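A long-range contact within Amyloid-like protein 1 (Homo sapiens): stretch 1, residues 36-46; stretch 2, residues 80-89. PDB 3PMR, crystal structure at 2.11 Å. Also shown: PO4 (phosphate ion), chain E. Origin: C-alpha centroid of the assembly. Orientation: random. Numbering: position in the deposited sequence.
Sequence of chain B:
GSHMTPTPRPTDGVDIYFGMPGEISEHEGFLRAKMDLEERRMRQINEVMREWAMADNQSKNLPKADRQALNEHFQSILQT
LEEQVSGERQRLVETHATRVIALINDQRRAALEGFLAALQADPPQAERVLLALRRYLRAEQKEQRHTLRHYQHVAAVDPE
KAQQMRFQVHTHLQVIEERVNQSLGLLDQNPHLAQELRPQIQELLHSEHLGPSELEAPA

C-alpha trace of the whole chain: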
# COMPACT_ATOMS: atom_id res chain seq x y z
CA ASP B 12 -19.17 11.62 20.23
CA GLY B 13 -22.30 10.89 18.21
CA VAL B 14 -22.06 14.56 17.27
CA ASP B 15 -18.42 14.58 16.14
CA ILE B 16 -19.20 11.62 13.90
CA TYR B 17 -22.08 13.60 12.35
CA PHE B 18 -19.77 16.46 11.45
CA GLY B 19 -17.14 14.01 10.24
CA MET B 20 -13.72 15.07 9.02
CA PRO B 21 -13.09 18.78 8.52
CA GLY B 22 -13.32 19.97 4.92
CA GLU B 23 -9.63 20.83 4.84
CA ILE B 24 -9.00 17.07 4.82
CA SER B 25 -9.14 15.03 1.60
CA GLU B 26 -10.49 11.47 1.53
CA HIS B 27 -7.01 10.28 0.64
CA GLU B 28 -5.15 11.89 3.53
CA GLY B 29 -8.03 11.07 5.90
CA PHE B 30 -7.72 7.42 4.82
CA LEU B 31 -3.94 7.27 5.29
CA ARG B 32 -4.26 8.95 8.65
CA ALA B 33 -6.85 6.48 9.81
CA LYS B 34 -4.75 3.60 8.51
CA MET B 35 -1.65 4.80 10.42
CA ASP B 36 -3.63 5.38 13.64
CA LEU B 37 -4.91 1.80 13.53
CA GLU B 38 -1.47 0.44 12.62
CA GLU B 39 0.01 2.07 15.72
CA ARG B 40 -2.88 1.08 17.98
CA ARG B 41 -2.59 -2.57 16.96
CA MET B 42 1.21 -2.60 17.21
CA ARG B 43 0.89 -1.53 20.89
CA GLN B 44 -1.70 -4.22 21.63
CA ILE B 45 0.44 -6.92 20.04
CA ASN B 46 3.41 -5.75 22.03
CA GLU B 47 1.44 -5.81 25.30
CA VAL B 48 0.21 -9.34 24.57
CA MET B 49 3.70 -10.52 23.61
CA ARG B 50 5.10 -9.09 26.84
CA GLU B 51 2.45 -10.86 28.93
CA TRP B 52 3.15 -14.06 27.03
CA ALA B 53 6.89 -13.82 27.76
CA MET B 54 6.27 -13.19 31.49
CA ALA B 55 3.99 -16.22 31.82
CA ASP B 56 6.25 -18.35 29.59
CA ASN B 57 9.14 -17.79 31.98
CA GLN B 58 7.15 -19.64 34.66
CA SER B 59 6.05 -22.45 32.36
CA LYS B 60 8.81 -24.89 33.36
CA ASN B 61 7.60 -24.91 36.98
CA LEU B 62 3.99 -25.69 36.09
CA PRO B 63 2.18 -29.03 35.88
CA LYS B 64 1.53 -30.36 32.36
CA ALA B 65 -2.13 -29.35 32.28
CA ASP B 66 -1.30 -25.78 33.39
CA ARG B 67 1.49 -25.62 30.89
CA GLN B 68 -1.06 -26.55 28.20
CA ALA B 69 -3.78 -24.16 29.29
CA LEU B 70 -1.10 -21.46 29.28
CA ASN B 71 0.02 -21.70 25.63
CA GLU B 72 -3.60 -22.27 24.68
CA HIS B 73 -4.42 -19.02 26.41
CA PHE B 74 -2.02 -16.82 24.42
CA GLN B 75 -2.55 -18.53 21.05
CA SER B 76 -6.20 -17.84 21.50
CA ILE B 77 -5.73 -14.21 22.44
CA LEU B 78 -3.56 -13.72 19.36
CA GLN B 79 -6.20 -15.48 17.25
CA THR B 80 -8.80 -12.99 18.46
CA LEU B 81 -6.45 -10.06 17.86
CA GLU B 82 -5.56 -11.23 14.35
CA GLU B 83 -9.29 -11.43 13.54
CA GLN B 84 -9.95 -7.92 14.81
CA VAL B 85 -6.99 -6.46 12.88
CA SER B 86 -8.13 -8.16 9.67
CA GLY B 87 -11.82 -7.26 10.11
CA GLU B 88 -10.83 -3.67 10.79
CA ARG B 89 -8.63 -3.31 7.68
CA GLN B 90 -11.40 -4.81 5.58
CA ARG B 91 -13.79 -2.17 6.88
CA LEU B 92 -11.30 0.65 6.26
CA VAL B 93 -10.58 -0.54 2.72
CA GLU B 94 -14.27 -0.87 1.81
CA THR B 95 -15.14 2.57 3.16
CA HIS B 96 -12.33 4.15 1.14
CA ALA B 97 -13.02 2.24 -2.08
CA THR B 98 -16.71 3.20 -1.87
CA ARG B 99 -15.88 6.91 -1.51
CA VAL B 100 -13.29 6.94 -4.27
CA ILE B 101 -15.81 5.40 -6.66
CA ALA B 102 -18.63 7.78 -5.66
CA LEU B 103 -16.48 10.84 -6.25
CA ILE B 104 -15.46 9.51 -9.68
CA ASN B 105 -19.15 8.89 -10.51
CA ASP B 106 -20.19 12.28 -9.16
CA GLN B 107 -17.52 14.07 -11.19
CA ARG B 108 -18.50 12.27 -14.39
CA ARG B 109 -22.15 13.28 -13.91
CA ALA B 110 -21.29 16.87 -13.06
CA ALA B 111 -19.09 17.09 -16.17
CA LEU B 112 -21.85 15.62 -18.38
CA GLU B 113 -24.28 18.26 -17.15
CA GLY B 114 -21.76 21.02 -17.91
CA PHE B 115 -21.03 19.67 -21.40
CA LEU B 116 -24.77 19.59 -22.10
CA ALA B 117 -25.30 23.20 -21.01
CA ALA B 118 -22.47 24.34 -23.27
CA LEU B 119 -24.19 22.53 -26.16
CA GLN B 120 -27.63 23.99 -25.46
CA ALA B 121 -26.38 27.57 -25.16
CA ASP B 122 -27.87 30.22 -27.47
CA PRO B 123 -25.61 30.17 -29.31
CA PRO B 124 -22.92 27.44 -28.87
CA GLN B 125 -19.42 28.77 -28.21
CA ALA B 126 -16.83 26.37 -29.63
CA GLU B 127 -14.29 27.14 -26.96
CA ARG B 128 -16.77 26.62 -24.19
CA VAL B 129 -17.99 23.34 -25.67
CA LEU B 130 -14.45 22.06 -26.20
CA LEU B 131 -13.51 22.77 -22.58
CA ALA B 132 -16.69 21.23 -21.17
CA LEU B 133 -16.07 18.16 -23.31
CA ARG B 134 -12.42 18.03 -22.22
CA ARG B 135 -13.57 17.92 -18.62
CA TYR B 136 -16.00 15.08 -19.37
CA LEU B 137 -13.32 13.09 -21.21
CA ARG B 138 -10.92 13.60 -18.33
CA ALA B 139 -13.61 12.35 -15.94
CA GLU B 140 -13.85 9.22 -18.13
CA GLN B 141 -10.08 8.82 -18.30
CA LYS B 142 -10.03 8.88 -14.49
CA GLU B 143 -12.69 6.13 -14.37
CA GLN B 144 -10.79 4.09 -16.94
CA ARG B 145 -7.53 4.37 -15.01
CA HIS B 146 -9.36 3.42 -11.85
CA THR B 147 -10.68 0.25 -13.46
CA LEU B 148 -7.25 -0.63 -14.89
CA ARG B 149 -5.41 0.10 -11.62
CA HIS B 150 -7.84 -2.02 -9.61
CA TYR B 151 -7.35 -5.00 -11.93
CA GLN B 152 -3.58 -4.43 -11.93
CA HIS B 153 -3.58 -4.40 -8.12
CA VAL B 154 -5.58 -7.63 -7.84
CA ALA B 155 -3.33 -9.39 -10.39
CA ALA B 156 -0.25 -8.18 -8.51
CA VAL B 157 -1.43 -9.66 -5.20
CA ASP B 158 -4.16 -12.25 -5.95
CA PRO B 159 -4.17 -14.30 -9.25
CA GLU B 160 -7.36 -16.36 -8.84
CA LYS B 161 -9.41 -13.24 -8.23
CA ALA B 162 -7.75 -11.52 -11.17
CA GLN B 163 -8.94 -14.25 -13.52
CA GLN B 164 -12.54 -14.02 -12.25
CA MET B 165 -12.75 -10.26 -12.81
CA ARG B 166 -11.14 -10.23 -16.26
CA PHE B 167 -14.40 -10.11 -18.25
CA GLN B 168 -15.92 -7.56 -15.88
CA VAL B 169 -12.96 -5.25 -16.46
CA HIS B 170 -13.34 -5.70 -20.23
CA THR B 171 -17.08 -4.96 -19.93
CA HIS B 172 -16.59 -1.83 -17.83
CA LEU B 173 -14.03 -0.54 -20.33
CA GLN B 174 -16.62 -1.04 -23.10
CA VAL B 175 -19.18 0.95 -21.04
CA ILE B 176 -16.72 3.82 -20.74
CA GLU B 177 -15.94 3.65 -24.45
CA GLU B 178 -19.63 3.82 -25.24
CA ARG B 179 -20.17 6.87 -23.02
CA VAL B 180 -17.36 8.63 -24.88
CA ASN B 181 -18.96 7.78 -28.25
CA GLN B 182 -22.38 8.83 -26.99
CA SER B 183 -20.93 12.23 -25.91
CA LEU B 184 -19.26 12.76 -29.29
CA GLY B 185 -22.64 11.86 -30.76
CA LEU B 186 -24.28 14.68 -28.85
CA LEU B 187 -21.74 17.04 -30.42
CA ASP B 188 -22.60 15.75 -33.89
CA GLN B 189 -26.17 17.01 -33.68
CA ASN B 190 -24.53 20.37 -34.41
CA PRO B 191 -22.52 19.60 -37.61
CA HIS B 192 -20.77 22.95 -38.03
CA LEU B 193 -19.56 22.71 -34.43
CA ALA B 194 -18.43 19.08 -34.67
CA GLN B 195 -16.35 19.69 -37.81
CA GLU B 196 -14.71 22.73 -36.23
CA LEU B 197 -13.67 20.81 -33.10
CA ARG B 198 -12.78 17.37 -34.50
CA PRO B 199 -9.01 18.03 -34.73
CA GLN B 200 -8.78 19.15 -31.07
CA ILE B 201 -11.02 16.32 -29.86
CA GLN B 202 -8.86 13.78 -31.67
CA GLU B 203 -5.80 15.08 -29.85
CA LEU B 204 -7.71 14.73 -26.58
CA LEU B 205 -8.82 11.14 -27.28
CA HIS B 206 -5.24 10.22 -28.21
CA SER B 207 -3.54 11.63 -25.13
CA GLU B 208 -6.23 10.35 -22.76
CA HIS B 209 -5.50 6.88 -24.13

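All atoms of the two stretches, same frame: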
# COMPACT_ATOMS: atom_id res chain seq x y z
N ASP B 36 -3.14 5.42 12.26
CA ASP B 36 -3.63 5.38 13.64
C ASP B 36 -3.91 3.94 14.07
O ASP B 36 -3.53 3.53 15.16
CB ASP B 36 -4.91 6.20 13.80
CG ASP B 36 -4.67 7.70 13.75
OD1 ASP B 36 -3.62 8.16 14.26
OD2 ASP B 36 -5.54 8.42 13.21
N LEU B 37 -4.58 3.18 13.21
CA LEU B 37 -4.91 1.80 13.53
C LEU B 37 -3.69 0.89 13.54
O LEU B 37 -3.65 -0.10 14.28
CB LEU B 37 -5.95 1.26 12.55
CG LEU B 37 -7.34 1.89 12.65
CD1 LEU B 37 -8.27 1.24 11.63
CD2 LEU B 37 -7.88 1.72 14.06
N GLU B 38 -2.71 1.21 12.70
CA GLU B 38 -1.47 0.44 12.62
C GLU B 38 -0.76 0.53 13.97
O GLU B 38 -0.35 -0.48 14.55
CB GLU B 38 -0.56 1.03 11.53
CG GLU B 38 0.83 0.39 11.44
CD GLU B 38 1.72 1.04 10.39
OE1 GLU B 38 1.36 0.98 9.20
OE2 GLU B 38 2.76 1.61 10.76
N GLU B 39 -0.64 1.76 14.45
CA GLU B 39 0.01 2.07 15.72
C GLU B 39 -0.73 1.49 16.91
O GLU B 39 -0.12 0.95 17.84
CB GLU B 39 0.10 3.60 15.89
CG GLU B 39 1.08 4.27 14.95
CD GLU B 39 0.99 5.79 14.99
OE1 GLU B 39 1.90 6.45 14.46
OE2 GLU B 39 -0.01 6.31 15.54
N ARG B 40 -2.05 1.60 16.89
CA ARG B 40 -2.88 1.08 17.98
C ARG B 40 -2.70 -0.44 18.10
O ARG B 40 -2.52 -0.98 19.19
CB ARG B 40 -4.34 1.42 17.70
CG ARG B 40 -5.32 0.98 18.79
CD ARG B 40 -6.75 1.33 18.40
NE ARG B 40 -6.93 2.77 18.25
CZ ARG B 40 -8.04 3.33 17.78
NH1 ARG B 40 -9.07 2.57 17.41
NH2 ARG B 40 -8.13 4.66 17.68
N ARG B 41 -2.73 -1.12 16.96
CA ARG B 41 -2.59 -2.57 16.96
C ARG B 41 -1.18 -3.02 17.32
O ARG B 41 -1.00 -4.04 17.98
CB ARG B 41 -3.02 -3.12 15.60
CG ARG B 41 -4.50 -2.84 15.28
CD ARG B 41 -5.43 -3.34 16.39
NE ARG B 41 -6.84 -3.25 16.01
CZ ARG B 41 -7.82 -3.91 16.61
NH1 ARG B 41 -7.55 -4.73 17.63
NH2 ARG B 41 -9.07 -3.78 16.18
N MET B 42 -0.17 -2.27 16.88
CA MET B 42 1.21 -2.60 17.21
C MET B 42 1.39 -2.59 18.74
O MET B 42 2.03 -3.48 19.29
CB MET B 42 2.17 -1.60 16.54
CG MET B 42 2.40 -1.91 15.06
SD MET B 42 3.28 -0.59 14.20
CE MET B 42 4.83 -0.60 15.13
N ARG B 43 0.81 -1.61 19.42
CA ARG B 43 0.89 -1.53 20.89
C ARG B 43 0.19 -2.69 21.59
O ARG B 43 0.65 -3.19 22.61
CB ARG B 43 0.27 -0.24 21.43
CG ARG B 43 0.97 1.03 21.04
CD ARG B 43 0.53 2.16 21.95
NE ARG B 43 0.69 3.46 21.31
CZ ARG B 43 -0.13 3.95 20.39
NH1 ARG B 43 -1.20 3.25 20.00
NH2 ARG B 43 0.10 5.14 19.84
N GLN B 44 -0.96 -3.11 21.05
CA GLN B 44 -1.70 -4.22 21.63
C GLN B 44 -0.92 -5.52 21.47
O GLN B 44 -0.84 -6.32 22.38
CB GLN B 44 -3.07 -4.37 20.96
CG GLN B 44 -4.04 -3.26 21.28
CD GLN B 44 -5.30 -3.31 20.42
OE1 GLN B 44 -5.55 -4.29 19.71
NE2 GLN B 44 -6.11 -2.26 20.50
N ILE B 45 -0.35 -5.72 20.29
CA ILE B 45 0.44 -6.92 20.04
C ILE B 45 1.62 -6.95 20.99
O ILE B 45 1.96 -7.98 21.57
CB ILE B 45 1.01 -6.94 18.60
CG1 ILE B 45 -0.14 -6.99 17.59
CG2 ILE B 45 1.95 -8.11 18.43
CD1 ILE B 45 0.30 -6.83 16.14
N ASN B 46 2.27 -5.80 21.15
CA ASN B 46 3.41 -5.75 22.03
C ASN B 46 3.01 -6.10 23.47
O ASN B 46 3.67 -6.88 24.12
CB ASN B 46 4.07 -4.38 21.96
CG ASN B 46 5.46 -4.39 22.55
OD1 ASN B 46 6.32 -5.17 22.14
ND2 ASN B 46 5.68 -3.53 23.53
N THR B 80 -7.78 -14.03 18.35
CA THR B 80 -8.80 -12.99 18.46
C THR B 80 -8.28 -11.65 17.95
O THR B 80 -8.99 -10.92 17.25
CB THR B 80 -9.26 -12.81 19.93
OG1 THR B 80 -9.83 -14.04 20.40
CG2 THR B 80 -10.29 -11.71 20.05
N LEU B 81 -7.03 -11.32 18.28
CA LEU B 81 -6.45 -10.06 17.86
C LEU B 81 -6.22 -10.03 16.34
O LEU B 81 -6.45 -9.02 15.68
CB LEU B 81 -5.13 -9.82 18.60
CG LEU B 81 -4.47 -8.45 18.46
CD1 LEU B 81 -3.45 -8.27 19.58
CD2 LEU B 81 -3.82 -8.32 17.10
N GLU B 82 -5.78 -11.15 15.78
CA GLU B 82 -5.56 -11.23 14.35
C GLU B 82 -6.88 -11.02 13.60
O GLU B 82 -6.91 -10.36 12.56
CB GLU B 82 -4.96 -12.60 13.97
CG GLU B 82 -3.45 -12.73 14.28
CD GLU B 82 -2.99 -14.17 14.39
OE1 GLU B 82 -3.74 -15.08 13.95
OE2 GLU B 82 -1.87 -14.41 14.90
N GLU B 83 -7.97 -11.55 14.15
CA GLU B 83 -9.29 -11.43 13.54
C GLU B 83 -9.80 -10.00 13.57
O GLU B 83 -10.41 -9.53 12.61
CB GLU B 83 -10.29 -12.37 14.23
CG GLU B 83 -10.02 -13.84 13.95
CD GLU B 83 -10.84 -14.78 14.83
OE1 GLU B 83 -11.62 -14.28 15.67
OE2 GLU B 83 -10.69 -16.01 14.67
N GLN B 84 -9.54 -9.31 14.67
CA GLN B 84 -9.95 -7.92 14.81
C GLN B 84 -9.15 -7.01 13.89
O GLN B 84 -9.69 -6.06 13.34
CB GLN B 84 -9.77 -7.46 16.25
CG GLN B 84 -10.76 -8.08 17.22
CD GLN B 84 -10.61 -7.53 18.62
OE1 GLN B 84 -9.89 -6.55 18.84
NE2 GLN B 84 -11.30 -8.14 19.58
N VAL B 85 -7.85 -7.28 13.74
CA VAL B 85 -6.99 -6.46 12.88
C VAL B 85 -7.47 -6.58 11.42
O VAL B 85 -7.63 -5.59 10.71
CB VAL B 85 -5.50 -6.91 12.95
CG1 VAL B 85 -4.67 -6.14 11.93
CG2 VAL B 85 -4.95 -6.69 14.37
N SER B 86 -7.67 -7.82 11.01
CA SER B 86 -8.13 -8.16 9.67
C SER B 86 -9.53 -7.58 9.37
O SER B 86 -9.76 -7.00 8.32
CB SER B 86 -8.13 -9.69 9.56
OG SER B 86 -8.64 -10.12 8.32
N GLY B 87 -10.46 -7.76 10.30
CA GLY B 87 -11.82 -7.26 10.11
C GLY B 87 -11.85 -5.75 9.99
O GLY B 87 -12.64 -5.18 9.22
N GLU B 88 -10.98 -5.12 10.76
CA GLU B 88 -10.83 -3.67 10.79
C GLU B 88 -10.25 -3.13 9.47
O GLU B 88 -10.74 -2.13 8.94
CB GLU B 88 -9.92 -3.32 11.96
CG GLU B 88 -9.65 -1.86 12.22
CD GLU B 88 -8.84 -1.68 13.50
OE1 GLU B 88 -7.73 -2.26 13.61
OE2 GLU B 88 -9.32 -0.97 14.42
N ARG B 89 -9.22 -3.77 8.94
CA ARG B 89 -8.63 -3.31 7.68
C ARG B 89 -9.65 -3.44 6.56
O ARG B 89 -9.73 -2.59 5.68
CB ARG B 89 -7.40 -4.13 7.32
CG ARG B 89 -6.80 -3.80 5.94
CD ARG B 89 -6.39 -2.33 5.84
NE ARG B 89 -5.35 -1.97 6.81
CZ ARG B 89 -4.05 -2.19 6.65
NH1 ARG B 89 -3.59 -2.78 5.55
NH2 ARG B 89 -3.19 -1.82 7.60
P PO4 E . 0.40 -1.62 7.30
O1 PO4 E . -0.59 -2.65 6.87
O2 PO4 E . 1.03 -1.01 6.10
O3 PO4 E . -0.29 -0.58 8.10
O4 PO4 E . 1.46 -2.27 8.13
O HOH W 1 -9.12 -0.26 16.97

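This is a nearly antiparallel pairing of two helices held mainly by one buried arginine, Arg 41, whose polar bonds to the facing helix are joined by a small apolar contact at one end. The axes run at 177° and approach to 11.4 Å, a generous spacing that leaves room for long side chains between the backbones; the two stretches together bury 432 Å². The register steps along both helices in opposite senses, pairing Leu 37 with Glu 88, Arg 41 with Val 85 and Ile 45 with Leu 81.

Arg 41 sits in the middle, and its CA-to-CB bond points toward the other helix. Its chi2 is m, so the chain bends before the guanidinium reaches across. There Arg 41 NE donates to Glu 88 OE1 at 2.7 Å, a short bond within a salt bridge, with OE1 at the edge of the guanidinium, near its plane; Glu 88 OE2 adds a weak hydrogen bond of 3.3 Å from Arg 41 NH2. The remaining nitrogen is used as well: Arg 41 NH1 donates almost straight, at 172°, to Gln 84 OE1 at 3.2 Å, and also to OE1 of Gln 44 in its own helix at 2.9 Å. A buried charge is costly, and arginine suits this site because its several N-H groups can be satisfied at once. Its aliphatic part is useful too, with Arg 41 CD lying 3.9 Å from Val 85 CG2.

Glu 88 reaches out with chi1 and chi2 both t, long enough to meet Arg 41 across the gap. Glu 88 OE2 also accepts a hydrogen bond of 2.7 Å from the oxygen of a water, which in turn accepts one of 2.9 Å from Arg 40 NH1. Leu 37 packs beside this acid, Leu 37 CD2 lying 3.1 Å from Glu 88 OE2.

Toward the C-terminal end of the first stretch the contact turns apolar. The CA-to-CB bond of Leu 81 points sideways, but the side chain's end comes nearer, bringing Leu 81 CD2 to 3.9 Å from Ile 45 CG1 and CD1 to 4.2 Å from Gln 44 CB. Branched aliphatic residues suit this buried place, where they ask for no polar partner.

Near the other end, a phosphate ion, probably from the crystallisation liquor, accepts a hydrogen bond from Arg 89 NH2 to its O1 at 2.8 Å, while its O3 lies 2.5 Å from Glu 38 OE1.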